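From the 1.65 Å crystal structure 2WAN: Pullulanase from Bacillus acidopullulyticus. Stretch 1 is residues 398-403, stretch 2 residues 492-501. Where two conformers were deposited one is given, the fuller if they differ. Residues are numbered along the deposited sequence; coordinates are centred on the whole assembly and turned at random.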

# COMPACT_ATOMS: atom_id res chain seq x y z
N ALA A 398 -6.97 -23.32 -4.09
CA ALA A 398 -7.65 -24.00 -2.98
C ALA A 398 -6.59 -24.80 -2.21
O ALA A 398 -5.45 -24.97 -2.70
N ILE A 399 -6.94 -25.23 -1.00
CA ILE A 399 -5.99 -25.85 -0.07
C ILE A 399 -6.62 -26.97 0.77
O ILE A 399 -7.84 -27.08 0.88
N SER A 400 -5.77 -27.80 1.38
CA SER A 400 -6.23 -28.63 2.48
C SER A 400 -6.50 -27.70 3.65
O SER A 400 -6.07 -26.53 3.63
N VAL A 401 -7.19 -28.21 4.68
CA VAL A 401 -7.41 -27.44 5.92
C VAL A 401 -6.06 -26.97 6.44
O VAL A 401 -5.10 -27.77 6.51
N ASN A 402 -5.96 -25.67 6.76
CA ASN A 402 -4.70 -25.06 7.26
C ASN A 402 -3.54 -25.03 6.27
O ASN A 402 -2.37 -24.77 6.65
N ALA A 403 -3.83 -25.28 4.99
CA ALA A 403 -2.84 -25.15 3.92
C ALA A 403 -1.59 -26.01 4.12
O ALA A 403 -0.46 -25.55 3.89
N GLU A 492 -8.28 -12.81 1.78
CA GLU A 492 -7.24 -13.73 1.28
C GLU A 492 -6.67 -14.48 2.47
O GLU A 492 -6.30 -13.87 3.49
N GLU A 493 -6.60 -15.81 2.34
CA GLU A 493 -6.15 -16.73 3.39
C GLU A 493 -4.96 -16.23 4.21
O GLU A 493 -3.88 -15.94 3.67
N PHE A 494 -5.18 -16.15 5.51
CA PHE A 494 -4.16 -15.70 6.44
C PHE A 494 -3.83 -16.76 7.50
O PHE A 494 -4.58 -17.73 7.69
N ASN A 495 -2.72 -16.58 8.20
CA ASN A 495 -2.17 -17.63 9.06
C ASN A 495 -2.71 -17.70 10.49
O ASN A 495 -2.66 -18.76 11.13
N SER A 496 -3.25 -16.58 10.99
CA SER A 496 -3.49 -16.40 12.43
C SER A 496 -4.67 -17.20 12.99
O SER A 496 -4.79 -17.40 14.21
N ILE A 497 -5.54 -17.69 12.10
CA ILE A 497 -6.66 -18.51 12.52
C ILE A 497 -6.42 -19.96 12.09
O ILE A 497 -6.19 -20.24 10.91
N ASP A 498 -6.43 -20.85 13.07
CA ASP A 498 -6.41 -22.29 12.82
C ASP A 498 -7.80 -22.66 12.32
O ASP A 498 -8.78 -22.46 13.02
N GLU A 499 -7.88 -23.18 11.09
CA GLU A 499 -9.18 -23.51 10.48
C GLU A 499 -9.96 -24.61 11.19
O GLU A 499 -11.15 -24.80 10.89
N THR A 500 -9.31 -25.35 12.09
CA THR A 500 -10.04 -26.32 12.91
C THR A 500 -10.67 -25.64 14.12
O THR A 500 -11.47 -26.26 14.83
N GLN A 501 -10.28 -24.38 14.36
CA GLN A 501 -10.85 -23.56 15.43
C GLN A 501 -11.27 -22.22 14.83
O GLN A 501 -10.69 -21.17 15.13

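The two stretches, at least 94 residues apart in sequence wherever they touch, bury 290 Å² between them, both sides summed. Their backbones approach most closely where the CA atoms of Asn402 and Glu499 lie 5.7 Å apart, and most of the contact gathers around these two residues.

The one hydrogen bond across the stretches that the geometry establishes runs from backbone to side chain. Glu499 directs its CA-to-CB bond toward stretch 1 and, with chi1 m (-71°) and chi2 t (180°), extends its carboxylate along it. Asn402 N donates to Glu499 OE1 at 2.9 Å with an N-H...acceptor angle of 174°, almost perfectly linear. The same oxygen, Glu499 OE1, lies 3.5 Å from Val401 CA, so the carboxylate rests against the backbone just before the donor.

A second polar cluster involves two acidic side chains of stretch 2. Glu493 also points toward stretch 1, but its chi2 is p (79°) after a t chi1, which bends the chain so that its carboxylate meets that of Glu499. Glu493 OE2 and Glu499 OE2 are 2.6 Å apart. Both groups also have hydrogen-bonding partners elsewhere in the structure.

Apolar packing flanks these groups. Ile399, chi1 p and chi2 t, points toward stretch 2 and lays its CD1 3.6 Å from Glu493 OE2 and 4.1 Å from Glu499 OE2, so a methyl group covers part of the paired carboxylates. Val401 leaves its backbone sideways; its t rotamer (chi1 179°) brings CG1 to 3.8 Å from Glu499 CB and 4.0 Å from Thr500 CG2, both within van der Waals range.

Asn402 loses the most area to the other stretch, 76 Å². Its CA-to-CB bond runs sideways, but with chi1 m (-74°) the end of the side chain comes nearer, into the turn region of stretch 2. The orientation of its amide is uncertain, so its individual polar contacts are not assigned.

The surface that receives Asn402 is held by bonds within stretch 2. Asp498 to Gln501 form a type I beta turn, closed by Gln501 N donating to Asp498 O at 2.8 Å. Asp498, chi1 t, accepts at OD1 from Thr500 N (2.8 Å, 158°) and from Thr500 OG1 (2.7 Å); the p rotamer of Thr500 places its hydroxyl for this bond. In stretch 1, Ala403 N donates to Ser400 O at 2.9 Å, bracing the segment that carries Val401 and Asn402.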

# COMPACT_ATOMS: atom_id res chain seq x y z
CB ALA A 398 -8.75 -24.92 -3.52
CB ILE A 399 -5.40 -24.80 0.92
CG1 ILE A 399 -6.53 -23.98 1.57
CG2 ILE A 399 -4.35 -23.91 0.24
CD1 ILE A 399 -6.08 -23.07 2.78
CB SER A 400 -5.13 -29.63 2.86
OG SER A 400 -3.97 -28.93 3.27
CB VAL A 401 -8.15 -28.29 6.98
CG1 VAL A 401 -8.37 -27.49 8.28
CG2 VAL A 401 -9.50 -28.74 6.45
CB ASN A 402 -4.26 -25.69 8.59
CG ASN A 402 -5.11 -25.26 9.77
OD1 ASN A 402 -5.34 -26.05 10.71
ND2 ASN A 402 -5.57 -24.02 9.75
CB ALA A 403 -2.47 -23.66 3.67
CB GLU A 492 -6.13 -12.99 0.54
CG GLU A 492 -6.63 -12.29 -0.72
CD GLU A 492 -5.58 -11.46 -1.44
OE1 GLU A 492 -4.52 -11.16 -0.84
OE2 GLU A 492 -5.86 -11.10 -2.61
CB GLU A 493 -5.78 -18.09 2.78
CG GLU A 493 -5.39 -19.15 3.82
CD GLU A 493 -6.56 -19.80 4.52
OE1 GLU A 493 -7.73 -19.50 4.18
OE2 GLU A 493 -6.32 -20.61 5.44
CB PHE A 494 -4.52 -14.33 7.06
CG PHE A 494 -5.91 -14.24 7.64
CD1 PHE A 494 -6.16 -14.67 8.94
CD2 PHE A 494 -6.98 -13.70 6.89
CE1 PHE A 494 -7.44 -14.58 9.50
CE2 PHE A 494 -8.26 -13.61 7.45
CZ PHE A 494 -8.50 -14.05 8.75
CB ASN A 495 -0.63 -17.50 9.07
CG ASN A 495 0.05 -18.68 9.74
OD1 ASN A 495 0.05 -19.81 9.22
ND2 ASN A 495 0.61 -18.43 10.93
CB SER A 496 -3.63 -14.91 12.77
OG SER A 496 -4.50 -14.25 11.85
CB ILE A 497 -8.02 -17.99 11.96
CG1 ILE A 497 -8.30 -16.56 12.48
CG2 ILE A 497 -9.18 -19.00 12.28
CD1 ILE A 497 -9.63 -15.95 11.99
CB ASP A 498 -6.07 -23.01 14.14
CG ASP A 498 -6.15 -24.54 14.05
OD1 ASP A 498 -6.67 -25.14 13.08
OD2 ASP A 498 -5.68 -25.17 15.02
CB GLU A 499 -9.02 -23.83 9.00
CG GLU A 499 -8.69 -22.58 8.16
CD GLU A 499 -8.51 -22.88 6.67
OE1 GLU A 499 -8.35 -24.06 6.28
OE2 GLU A 499 -8.52 -21.90 5.88
CB THR A 500 -9.15 -27.52 13.40
OG1 THR A 500 -8.17 -27.05 14.33
CG2 THR A 500 -8.47 -28.21 12.24
CB GLN A 501 -9.83 -23.37 16.55
CG GLN A 501 -9.49 -24.66 17.29
CD GLN A 501 -8.30 -24.51 18.21
OE1 GLN A 501 -7.65 -23.47 18.23
NE2 GLN A 501 -8.02 -25.55 18.98